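Local coordinates for protein Poly(A) ribonuclease POP2 (Saccharomyces cerevisiae, PDB 1UOC) that degrades RNA from the 3' end with a preference for poly(A), as a probably catalytic subunit of the CCR4-NOT deadenylase, here represented by its RNase domain, at residues V73-P78 / K110-T115; G90-N95 / L253-F258; F169-L174 / E184-W189; W188-Y193 / G280-I285. All coordinates share one frame; numbering follows the deposited sequence.

In the fold
From the N terminus, contact 1 closes a loop between residues 73-78, leading into strand 77-86, and the turn 110-115 before helix 115-123. Contact 2 opens at 90-95, inside that loop, and closes only at 253-258 on the C-terminal helix 247-264, so contacts 1 and 2 cross. Within the long span of contact 2, contact 3 joins the successive helices 165-174 and 183-193 over a short loop. Contact 4 leaves the same helix 183-193 at 188-193 and crosses contact 2 to reach the C-terminal loop at 280-285. Contact 3 touches contact 4 through Ile171 and Val190, and contact 1 through Phe169 and Pro78; contact 2 lies beyond the chain's centre from contacts 1 and 3.

Contact 1 (V73-P78 / K110-T115); sequences VDFLNP and KEIMST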
# COMPACT_ATOMS: atom_id res chain seq x y z
N VAL A 73 -5.21 3.60 -15.39
CA VAL A 73 -3.91 3.05 -15.01
C VAL A 73 -2.72 3.25 -15.94
O VAL A 73 -1.64 3.61 -15.48
CB VAL A 73 -4.03 1.54 -14.66
CG1 VAL A 73 -2.66 0.88 -14.70
CG2 VAL A 73 -4.62 1.39 -13.26
N ASP A 74 -2.89 3.02 -17.24
CA ASP A 74 -1.75 3.19 -18.14
C ASP A 74 -1.48 4.64 -18.50
O ASP A 74 -0.71 4.92 -19.42
CB ASP A 74 -1.92 2.34 -19.41
CG ASP A 74 -3.07 2.80 -20.27
OD1 ASP A 74 -3.02 3.93 -20.79
OD2 ASP A 74 -4.04 2.02 -20.43
N PHE A 75 -2.12 5.56 -17.79
CA PHE A 75 -1.91 6.98 -18.03
C PHE A 75 -1.52 7.66 -16.72
O PHE A 75 -1.16 8.84 -16.69
CB PHE A 75 -3.17 7.63 -18.60
CG PHE A 75 -2.92 8.95 -19.27
CD1 PHE A 75 -2.08 9.02 -20.39
CD2 PHE A 75 -3.48 10.12 -18.77
CE1 PHE A 75 -1.80 10.25 -21.00
CE2 PHE A 75 -3.20 11.36 -19.38
CZ PHE A 75 -2.36 11.42 -20.49
N LEU A 76 -1.59 6.90 -15.63
CA LEU A 76 -1.22 7.38 -14.30
C LEU A 76 0.23 6.97 -14.10
O LEU A 76 0.57 5.81 -14.31
CB LEU A 76 -2.06 6.69 -13.21
CG LEU A 76 -3.49 7.11 -12.89
CD1 LEU A 76 -4.17 6.03 -12.06
CD2 LEU A 76 -3.48 8.44 -12.14
N ASN A 77 1.08 7.90 -13.70
CA ASN A 77 2.48 7.55 -13.47
C ASN A 77 2.83 7.73 -11.99
O ASN A 77 2.59 8.78 -11.39
CB ASN A 77 3.41 8.38 -14.37
CG ASN A 77 3.07 9.86 -14.39
OD1 ASN A 77 1.92 10.25 -14.66
ND2 ASN A 77 4.07 10.70 -14.13
N PRO A 78 3.42 6.69 -11.39
CA PRO A 78 3.82 6.69 -9.98
C PRO A 78 4.96 7.66 -9.70
O PRO A 78 5.94 7.69 -10.44
CB PRO A 78 4.26 5.24 -9.73
CG PRO A 78 3.89 4.49 -11.01
CD PRO A 78 3.98 5.52 -12.07
N LYS A 110 7.23 16.70 -18.93
CA LYS A 110 5.98 16.01 -19.22
C LYS A 110 4.85 16.93 -18.76
O LYS A 110 4.69 17.20 -17.57
CB LYS A 110 5.92 14.65 -18.50
CG LYS A 110 5.93 14.73 -16.97
CD LYS A 110 4.55 14.48 -16.37
CE LYS A 110 4.21 12.99 -16.33
NZ LYS A 110 4.20 12.37 -17.69
N GLU A 111 4.08 17.42 -19.73
CA GLU A 111 2.99 18.37 -19.48
C GLU A 111 1.67 17.72 -19.03
O GLU A 111 0.60 18.23 -19.33
CB GLU A 111 2.77 19.15 -20.78
CG GLU A 111 2.29 20.57 -20.62
CD GLU A 111 2.99 21.50 -21.60
OE1 GLU A 111 3.21 21.08 -22.76
OE2 GLU A 111 3.31 22.64 -21.21
N ILE A 112 1.77 16.63 -18.28
CA ILE A 112 0.60 15.87 -17.82
C ILE A 112 -0.18 16.34 -16.58
O ILE A 112 -1.19 15.72 -16.21
CB ILE A 112 1.01 14.35 -17.63
CG1 ILE A 112 1.20 13.69 -19.00
CG2 ILE A 112 -0.05 13.57 -16.85
CD1 ILE A 112 2.49 14.07 -19.72
N MET A 113 0.22 17.44 -15.94
CA MET A 113 -0.52 17.88 -14.75
C MET A 113 -1.02 19.32 -14.66
O MET A 113 -0.58 20.20 -15.39
CB MET A 113 0.30 17.59 -13.50
CG MET A 113 0.20 16.16 -13.01
SD MET A 113 1.15 15.91 -11.51
CE MET A 113 2.78 15.55 -12.23
N SER A 114 -1.96 19.52 -13.73
CA SER A 114 -2.55 20.84 -13.47
C SER A 114 -1.72 21.45 -12.35
O SER A 114 -1.05 20.74 -11.61
CB SER A 114 -4.01 20.70 -13.02
OG SER A 114 -4.11 20.22 -11.69
N THR A 115 -1.78 22.77 -12.21
CA THR A 115 -1.00 23.45 -11.18
C THR A 115 -1.55 23.20 -9.79
O THR A 115 -0.85 23.35 -8.79
CB THR A 115 -0.92 24.98 -11.45
OG1 THR A 115 -1.92 25.66 -10.69
CG2 THR A 115 -1.13 25.26 -12.93
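The phenyl ring of Phe75 and the amide of Asn77 are the two flat groups that meet the 110-115 turn. The ring is approached obliquely by Ile112: CZ of Phe75 lies 4.5 Å from CG1 of Ile112, a loose apolar touch at the outer end of the ring. With CG anti to the backbone N (chi1 -162°), Phe75 carries its ring out from the turn after helix 61-73, toward the isoleucine. The Asn77 amide meets Lys110, the two side chains coming from opposite directions. CG of Asn77 is 3.9 Å from CE of Lys110, so the amide lies against the last methylene of a lysine chain that is bent at three successive bonds. An alanine at Asn77 is likely to open a gap beside CE of Lys110 and let the end of that bent chain turn more freely. The backbone of Asn77 is hydrogen-bonded to Val48, which joins the start of strand 77-86 to strand 40-48, on which Ser44 and Glu46 are predicted metal ligands. On the other side, Ser114 is the N-cap of helix 115-123, and Met113 packs on Val48 and on Leu118 and Leu121. The chemistry across the two segments is therefore that of a lightly packed surface contact, in which a phenyl ring and an amide rest against aliphatic carbons and bury 157 Å² in all.

Contact 2 (G90-N95 / L253-F258); sequences GNKPDN and LMLLSF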
# COMPACT_ATOMS: atom_id res chain seq x y z
N GLY A 90 2.51 -6.92 14.47
CA GLY A 90 2.97 -5.55 14.33
C GLY A 90 4.38 -5.28 14.83
O GLY A 90 4.80 -4.12 14.89
N ASN A 91 5.12 -6.33 15.20
CA ASN A 91 6.49 -6.16 15.66
C ASN A 91 7.35 -5.85 14.45
O ASN A 91 7.07 -6.32 13.34
CB ASN A 91 7.00 -7.45 16.30
CG ASN A 91 6.20 -7.86 17.50
OD1 ASN A 91 5.99 -9.05 17.74
ND2 ASN A 91 5.75 -6.88 18.29
N LYS A 92 8.39 -5.05 14.67
CA LYS A 92 9.31 -4.66 13.62
C LYS A 92 10.75 -4.79 14.13
O LYS A 92 10.97 -4.86 15.34
CB LYS A 92 9.03 -3.22 13.20
CG LYS A 92 7.67 -3.02 12.49
CD LYS A 92 7.38 -1.51 12.28
CE LYS A 92 6.45 -1.25 11.09
NZ LYS A 92 7.13 -1.43 9.76
N PRO A 93 11.73 -4.87 13.22
CA PRO A 93 13.12 -4.99 13.66
C PRO A 93 13.53 -3.79 14.51
O PRO A 93 13.20 -2.65 14.17
CB PRO A 93 13.89 -5.08 12.35
CG PRO A 93 12.96 -4.45 11.33
CD PRO A 93 11.63 -4.97 11.76
N ASP A 94 14.25 -4.04 15.61
CA ASP A 94 14.69 -2.96 16.51
C ASP A 94 15.81 -2.11 15.92
O ASP A 94 16.04 -0.98 16.36
CB ASP A 94 15.11 -3.54 17.87
CG ASP A 94 13.95 -4.16 18.64
OD1 ASP A 94 12.85 -3.56 18.65
OD2 ASP A 94 14.14 -5.23 19.25
N ASN A 95 16.50 -2.64 14.93
CA ASN A 95 17.57 -1.92 14.27
C ASN A 95 17.29 -1.82 12.78
O ASN A 95 16.78 -2.76 12.17
CB ASN A 95 18.91 -2.62 14.47
CG ASN A 95 19.63 -2.14 15.71
OD1 ASN A 95 20.86 -2.05 15.72
ND2 ASN A 95 18.88 -1.82 16.76
N LEU A 253 1.39 3.75 8.50
CA LEU A 253 0.18 3.95 9.29
C LEU A 253 -0.80 2.81 9.06
O LEU A 253 -1.46 2.32 9.98
CB LEU A 253 -0.49 5.29 8.92
CG LEU A 253 -1.66 5.76 9.80
CD1 LEU A 253 -1.22 5.81 11.26
CD2 LEU A 253 -2.15 7.14 9.35
N MET A 254 -0.88 2.41 7.80
CA MET A 254 -1.75 1.33 7.34
C MET A 254 -1.43 0.04 8.08
O MET A 254 -2.31 -0.58 8.67
CB MET A 254 -1.51 1.14 5.84
CG MET A 254 -2.61 0.47 5.06
SD MET A 254 -2.13 0.33 3.32
CE MET A 254 -1.95 2.06 2.91
N LEU A 255 -0.17 -0.37 8.04
CA LEU A 255 0.27 -1.61 8.70
C LEU A 255 0.09 -1.58 10.23
O LEU A 255 -0.32 -2.57 10.84
CB LEU A 255 1.74 -1.86 8.36
CG LEU A 255 2.34 -3.18 8.84
CD1 LEU A 255 1.59 -4.34 8.15
CD2 LEU A 255 3.83 -3.23 8.53
N LEU A 256 0.41 -0.45 10.84
CA LEU A 256 0.28 -0.27 12.29
C LEU A 256 -1.18 -0.46 12.66
O LEU A 256 -1.53 -1.15 13.62
CB LEU A 256 0.72 1.14 12.68
CG LEU A 256 1.99 1.42 13.49
CD1 LEU A 256 2.96 0.26 13.42
CD2 LEU A 256 2.61 2.73 12.97
N SER A 257 -2.05 0.18 11.88
CA SER A 257 -3.48 0.11 12.10
C SER A 257 -4.00 -1.30 11.90
O SER A 257 -4.79 -1.79 12.70
CB SER A 257 -4.21 1.09 11.18
OG SER A 257 -3.87 2.43 11.51
N PHE A 258 -3.57 -1.97 10.83
CA PHE A 258 -4.03 -3.33 10.58
C PHE A 258 -3.69 -4.25 11.74
O PHE A 258 -4.55 -4.97 12.25
CB PHE A 258 -3.38 -3.90 9.31
CG PHE A 258 -3.79 -5.30 9.03
CD1 PHE A 258 -5.02 -5.57 8.43
CD2 PHE A 258 -3.00 -6.37 9.44
CE1 PHE A 258 -5.46 -6.89 8.25
CE2 PHE A 258 -3.42 -7.69 9.27
CZ PHE A 258 -4.66 -7.95 8.67
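Lys92 and Leu255 reach toward each other tip to tip in a loose van der Waals touch, the end of the lysine resting on one methyl of the leucine. NZ of Lys92 lies 4.0 Å from CD2 of Leu255, with CE of Lys92 4.2 Å from the same methyl. A wider approach, CE of Lys92 to CD1 of Leu256 at 4.5 Å, adds a second leucine. The lysine chain runs nearly extended until its last bond, where it bends (chi4 -74°).

The polar interactions lie elsewhere. The buried ammonium of Lys92 is hydrogen-bonded to Leu85 O, Ser84 OG and Ser98 OG, three partners that satisfy it. These bonds fasten the connection between the antiparallel neighbours 77-86 and 99-103 of the RNase H-like sheet. Helix 247-264, which carries the predicted metal ligand Gln250, lies against that sheet, and Leu255 touches His40 and Ser42 as well as Ser84 and Ser86.

Inside the helix, Leu253 O accepts from both OG of Ser257, at 2.9 Å, and the backbone N of Ser257; the two donors come from opposite faces of the carbonyl plane. In the loop, Gly90 has a positive phi (81°), where a CB would collide with the preceding carbonyl oxygen.

Contact 3 (F169-L174 / E184-W189); sequences FLINIL and EDFEWW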
# COMPACT_ATOMS: atom_id res chain seq x y z
N PHE A 169 -2.25 -0.81 -10.49
CA PHE A 169 -0.92 -0.31 -10.85
C PHE A 169 0.15 -1.40 -10.71
O PHE A 169 0.85 -1.70 -11.67
CB PHE A 169 -0.57 0.89 -9.97
CG PHE A 169 0.91 1.08 -9.75
CD1 PHE A 169 1.77 1.29 -10.82
CD2 PHE A 169 1.44 1.01 -8.46
CE1 PHE A 169 3.15 1.42 -10.62
CE2 PHE A 169 2.80 1.15 -8.25
CZ PHE A 169 3.66 1.35 -9.32
N LEU A 170 0.28 -1.98 -9.51
CA LEU A 170 1.27 -3.03 -9.28
C LEU A 170 1.23 -4.10 -10.37
O LEU A 170 2.25 -4.44 -10.95
CB LEU A 170 1.05 -3.70 -7.92
CG LEU A 170 1.85 -3.15 -6.73
CD1 LEU A 170 1.66 -4.04 -5.51
CD2 LEU A 170 3.32 -3.09 -7.11
N ILE A 171 0.03 -4.62 -10.63
CA ILE A 171 -0.15 -5.64 -11.65
C ILE A 171 0.28 -5.08 -13.01
O ILE A 171 0.89 -5.79 -13.81
CB ILE A 171 -1.63 -6.10 -11.73
CG1 ILE A 171 -1.75 -7.55 -11.25
CG2 ILE A 171 -2.16 -5.99 -13.17
CD1 ILE A 171 -3.12 -8.13 -11.46
N ASN A 172 -0.04 -3.82 -13.25
CA ASN A 172 0.29 -3.17 -14.52
C ASN A 172 1.80 -3.13 -14.80
O ASN A 172 2.23 -3.26 -15.94
CB ASN A 172 -0.26 -1.75 -14.53
CG ASN A 172 -0.20 -1.11 -15.90
OD1 ASN A 172 -0.03 0.10 -16.03
ND2 ASN A 172 -0.36 -1.93 -16.93
N ILE A 173 2.59 -2.94 -13.75
CA ILE A 173 4.04 -2.88 -13.90
C ILE A 173 4.66 -4.27 -13.85
O ILE A 173 5.57 -4.58 -14.61
CB ILE A 173 4.69 -1.99 -12.82
CG1 ILE A 173 4.44 -2.56 -11.43
CG2 ILE A 173 4.15 -0.58 -12.91
CD1 ILE A 173 5.14 -1.81 -10.31
N LEU A 174 4.16 -5.10 -12.94
CA LEU A 174 4.66 -6.47 -12.80
C LEU A 174 4.46 -7.29 -14.06
O LEU A 174 5.21 -8.23 -14.33
CB LEU A 174 3.98 -7.17 -11.62
CG LEU A 174 4.41 -6.79 -10.21
CD1 LEU A 174 3.47 -7.43 -9.20
CD2 LEU A 174 5.85 -7.24 -9.98
N GLU A 184 -13.00 -9.78 -13.95
CA GLU A 184 -12.76 -11.19 -13.66
C GLU A 184 -11.30 -11.61 -13.86
O GLU A 184 -10.70 -12.22 -12.98
CB GLU A 184 -13.69 -12.04 -14.53
CG GLU A 184 -14.93 -11.28 -15.04
CD GLU A 184 -15.80 -10.71 -13.91
OE1 GLU A 184 -16.61 -9.79 -14.19
OE2 GLU A 184 -15.70 -11.20 -12.77
N ASP A 185 -10.73 -11.29 -15.02
CA ASP A 185 -9.34 -11.65 -15.32
C ASP A 185 -8.36 -10.84 -14.47
O ASP A 185 -7.26 -11.30 -14.16
CB ASP A 185 -9.03 -11.44 -16.80
CG ASP A 185 -9.93 -12.27 -17.72
OD1 ASP A 185 -9.63 -12.34 -18.94
OD2 ASP A 185 -10.93 -12.84 -17.24
N PHE A 186 -8.76 -9.63 -14.11
CA PHE A 186 -7.93 -8.76 -13.28
C PHE A 186 -7.79 -9.43 -11.92
O PHE A 186 -6.68 -9.60 -11.40
CB PHE A 186 -8.62 -7.40 -13.12
CG PHE A 186 -8.02 -6.53 -12.05
CD1 PHE A 186 -6.72 -6.06 -12.15
CD2 PHE A 186 -8.79 -6.13 -10.96
CE1 PHE A 186 -6.19 -5.19 -11.18
CE2 PHE A 186 -8.28 -5.27 -9.99
CZ PHE A 186 -6.98 -4.80 -10.11
N GLU A 187 -8.91 -9.84 -11.35
CA GLU A 187 -8.90 -10.49 -10.05
C GLU A 187 -8.07 -11.77 -10.06
O GLU A 187 -7.39 -12.08 -9.09
CB GLU A 187 -10.33 -10.79 -9.60
CG GLU A 187 -11.13 -9.53 -9.33
CD GLU A 187 -12.51 -9.81 -8.77
OE1 GLU A 187 -13.18 -8.85 -8.32
OE2 GLU A 187 -12.94 -10.99 -8.78
N TRP A 188 -8.13 -12.51 -11.17
CA TRP A 188 -7.38 -13.75 -11.28
C TRP A 188 -5.88 -13.47 -11.14
O TRP A 188 -5.20 -14.09 -10.34
CB TRP A 188 -7.64 -14.42 -12.64
CG TRP A 188 -7.07 -15.81 -12.72
CD1 TRP A 188 -7.66 -16.97 -12.29
CD2 TRP A 188 -5.77 -16.19 -13.20
NE1 TRP A 188 -6.81 -18.03 -12.47
CE2 TRP A 188 -5.64 -17.59 -13.02
CE3 TRP A 188 -4.69 -15.48 -13.76
CZ2 TRP A 188 -4.48 -18.30 -13.38
CZ3 TRP A 188 -3.53 -16.18 -14.11
CH2 TRP A 188 -3.44 -17.58 -13.92
N TRP A 189 -5.37 -12.52 -11.92
CA TRP A 189 -3.95 -12.18 -11.86
C TRP A 189 -3.54 -11.64 -10.50
O TRP A 189 -2.46 -11.98 -10.01
CB TRP A 189 -3.61 -11.15 -12.94
CG TRP A 189 -3.44 -11.76 -14.29
CD1 TRP A 189 -4.37 -11.80 -15.29
CD2 TRP A 189 -2.28 -12.44 -14.77
NE1 TRP A 189 -3.86 -12.48 -16.38
CE2 TRP A 189 -2.58 -12.88 -16.09
CE3 TRP A 189 -1.03 -12.73 -14.23
CZ2 TRP A 189 -1.65 -13.59 -16.86
CZ3 TRP A 189 -0.10 -13.44 -15.00
CH2 TRP A 189 -0.43 -13.86 -16.30
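Ile171 points its CD1 methyl into helix 183-193, between Phe186 and Trp189, and crosses the Trp189 side chain at about a right angle. The closest approach is to the base of the tryptophan: CD1 of Ile171 is 3.4 Å from CB of Trp189, and the backbone atom C of Trp189 is 3.7 Å from CD1 of Ile171. The packing here is tight, and chi1 of Ile171, at -112°, departs from a staggered value. The indole itself leads away from the isoleucine, because CG of Trp189 stands anti to the carbonyl carbon, beside the backbone N (chi1 -79°). One turn earlier, Phe186 presents its ring obliquely to the same methyl, CD1 of Ile171 lying 4.2 Å from CD1 of Phe186. The backbone oxygen of Phe186 is also near, 3.9 Å from CD1 of Ile171, so a single methyl rests on both side-chain and main-chain atoms of the facing helix.

Within that helix the two tryptophans are turned steeply against each other. CZ3 of Trp188 stands 3.9 Å above the plane of the Trp189 indole, over its centre, while CG of Trp189 lies at the edge of the Trp188 ring, in its plane.

Ile171 also touches Val190 and Tyr193, and together with Leu170 it touches a bound xenon, as suits an apolar site. The two helices form the helical part of a beta-alpha-beta crossover between the parallel neighbouring strands 157-160 and 197-199 of this DEDD nuclease, and helix 165-174 also bears Asp166, a predicted metal ligand.

Contact 4 (W188-Y193 / G280-I285); sequences WWVHQY and GVIYGI
Val190 and Ile282 meet methyl to methyl, tip to tip, with CG1 of Val190 4.0 Å from CD1 of Ile282. The isoleucine gets there in an extended form, its CD1 anti to CA (chi2 174°), and CG1 of Val190 is directed at it by standing anti to the backbone N (chi1 168°). Beside this apolar pair, the His191 imidazole turns its edge to the main chain of Gly280, whose carbon C lies in the plane of the ring. CE1 of His191 is modelled too close to the Gly280 oxygen for that separation to be trusted, but ND1 of His191 is 4.2 Å from CA of Gly280. Gly280 has a positive phi (66°) and no side chain to obstruct the ring.

The side chains of Val190, His191 and Ile282 all touch Phe197 of strand 197-199, whose backbone is hydrogen-bonded to Gly280. The contact thus sets the C-terminal loop beside this strand, the outermost of the sheet on this side, next to the helix that leads into it. An alanine in place of His191 would probably leave a gap between the helix and the main chain of Gly280, and take away a contact with Phe197.

Farther out, CG2 of Ile282 sits 3.8 Å above the Tyr283 ring, over its centre, and that tyrosine packs on Val62, His65 and Tyr66 of helix 61-73. Val190 is backed by Leu167 of helix 165-174. On the outer side of helix 183-193, CG of Gln192 lies 3.6 Å above one face of the Trp188 ring, offset toward its rim.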
# COMPACT_ATOMS: atom_id res chain seq x y z
N TRP A 188 -8.13 -12.51 -11.17
CA TRP A 188 -7.38 -13.75 -11.28
C TRP A 188 -5.88 -13.47 -11.14
O TRP A 188 -5.20 -14.09 -10.34
CB TRP A 188 -7.64 -14.42 -12.64
CG TRP A 188 -7.07 -15.81 -12.72
CD1 TRP A 188 -7.66 -16.97 -12.29
CD2 TRP A 188 -5.77 -16.19 -13.20
NE1 TRP A 188 -6.81 -18.03 -12.47
CE2 TRP A 188 -5.64 -17.59 -13.02
CE3 TRP A 188 -4.69 -15.48 -13.76
CZ2 TRP A 188 -4.48 -18.30 -13.38
CZ3 TRP A 188 -3.53 -16.18 -14.11
CH2 TRP A 188 -3.44 -17.58 -13.92
N TRP A 189 -5.37 -12.52 -11.92
CA TRP A 189 -3.95 -12.18 -11.86
C TRP A 189 -3.54 -11.64 -10.50
O TRP A 189 -2.46 -11.98 -10.01
CB TRP A 189 -3.61 -11.15 -12.94
CG TRP A 189 -3.44 -11.76 -14.29
CD1 TRP A 189 -4.37 -11.80 -15.29
CD2 TRP A 189 -2.28 -12.44 -14.77
NE1 TRP A 189 -3.86 -12.48 -16.38
CE2 TRP A 189 -2.58 -12.88 -16.09
CE3 TRP A 189 -1.03 -12.73 -14.23
CZ2 TRP A 189 -1.65 -13.59 -16.86
CZ3 TRP A 189 -0.10 -13.44 -15.00
CH2 TRP A 189 -0.43 -13.86 -16.30
N VAL A 190 -4.39 -10.81 -9.91
CA VAL A 190 -4.12 -10.24 -8.60
C VAL A 190 -3.95 -11.35 -7.57
O VAL A 190 -3.00 -11.33 -6.78
CB VAL A 190 -5.27 -9.29 -8.14
CG1 VAL A 190 -5.12 -8.96 -6.67
CG2 VAL A 190 -5.23 -8.02 -8.95
N HIS A 191 -4.85 -12.34 -7.58
CA HIS A 191 -4.75 -13.44 -6.62
C HIS A 191 -3.50 -14.27 -6.87
O HIS A 191 -2.96 -14.86 -5.94
CB HIS A 191 -6.00 -14.34 -6.65
CG HIS A 191 -7.25 -13.65 -6.19
ND1 HIS A 191 -7.30 -12.85 -5.07
CD2 HIS A 191 -8.51 -13.66 -6.70
CE1 HIS A 191 -8.53 -12.40 -4.90
NE2 HIS A 191 -9.29 -12.87 -5.88
N GLN A 192 -3.02 -14.31 -8.11
CA GLN A 192 -1.81 -15.07 -8.44
C GLN A 192 -0.55 -14.38 -7.91
O GLN A 192 0.36 -15.05 -7.43
CB GLN A 192 -1.70 -15.26 -9.96
CG GLN A 192 -2.72 -16.26 -10.54
CD GLN A 192 -2.66 -17.59 -9.82
OE1 GLN A 192 -1.59 -18.06 -9.46
NE2 GLN A 192 -3.81 -18.20 -9.61
N TYR A 193 -0.49 -13.05 -8.00
CA TYR A 193 0.66 -12.30 -7.50
C TYR A 193 0.60 -12.08 -6.00
O TYR A 193 1.63 -12.03 -5.33
CB TYR A 193 0.78 -10.94 -8.19
CG TYR A 193 1.31 -11.02 -9.60
CD1 TYR A 193 0.51 -10.69 -10.69
CD2 TYR A 193 2.62 -11.46 -9.85
CE1 TYR A 193 1.00 -10.79 -12.00
CE2 TYR A 193 3.11 -11.56 -11.15
CZ TYR A 193 2.29 -11.22 -12.21
OH TYR A 193 2.78 -11.34 -13.49
N GLY A 280 -8.38 -11.51 0.13
CA GLY A 280 -8.49 -11.43 -1.31
C GLY A 280 -9.66 -10.65 -1.89
O GLY A 280 -9.80 -10.57 -3.11
N VAL A 281 -10.48 -10.06 -1.04
CA VAL A 281 -11.64 -9.32 -1.52
C VAL A 281 -11.28 -7.90 -1.88
O VAL A 281 -10.81 -7.13 -1.04
CB VAL A 281 -12.78 -9.32 -0.47
CG1 VAL A 281 -13.94 -8.48 -0.96
CG2 VAL A 281 -13.24 -10.75 -0.20
N ILE A 282 -11.51 -7.55 -3.14
CA ILE A 282 -11.23 -6.23 -3.67
C ILE A 282 -12.53 -5.44 -3.81
O ILE A 282 -12.73 -4.39 -3.19
CB ILE A 282 -10.64 -6.30 -5.09
CG1 ILE A 282 -9.39 -7.17 -5.11
CG2 ILE A 282 -10.34 -4.91 -5.60
CD1 ILE A 282 -8.85 -7.40 -6.51
N TYR A 283 -13.42 -5.99 -4.64
CA TYR A 283 -14.70 -5.37 -4.97
C TYR A 283 -15.94 -5.87 -4.25
O TYR A 283 -17.05 -5.75 -4.77
CB TYR A 283 -14.92 -5.50 -6.49
CG TYR A 283 -13.99 -4.62 -7.31
CD1 TYR A 283 -13.15 -5.17 -8.28
CD2 TYR A 283 -13.97 -3.25 -7.13
CE1 TYR A 283 -12.31 -4.36 -9.05
CE2 TYR A 283 -13.14 -2.42 -7.88
CZ TYR A 283 -12.31 -2.98 -8.84
OH TYR A 283 -11.50 -2.14 -9.59
N GLY A 284 -15.78 -6.42 -3.05
CA GLY A 284 -16.94 -6.90 -2.33
C GLY A 284 -17.03 -8.41 -2.28
O GLY A 284 -16.65 -9.11 -3.23
N ILE A 285 -17.54 -8.93 -1.18
CA ILE A 285 -17.67 -10.37 -0.99
C ILE A 285 -18.72 -10.92 -1.97
O ILE A 285 -19.63 -10.20 -2.38
CB ILE A 285 -18.05 -10.65 0.49
CG1 ILE A 285 -17.38 -11.94 0.97
CG2 ILE A 285 -19.56 -10.73 0.65
CD1 ILE A 285 -17.17 -11.97 2.48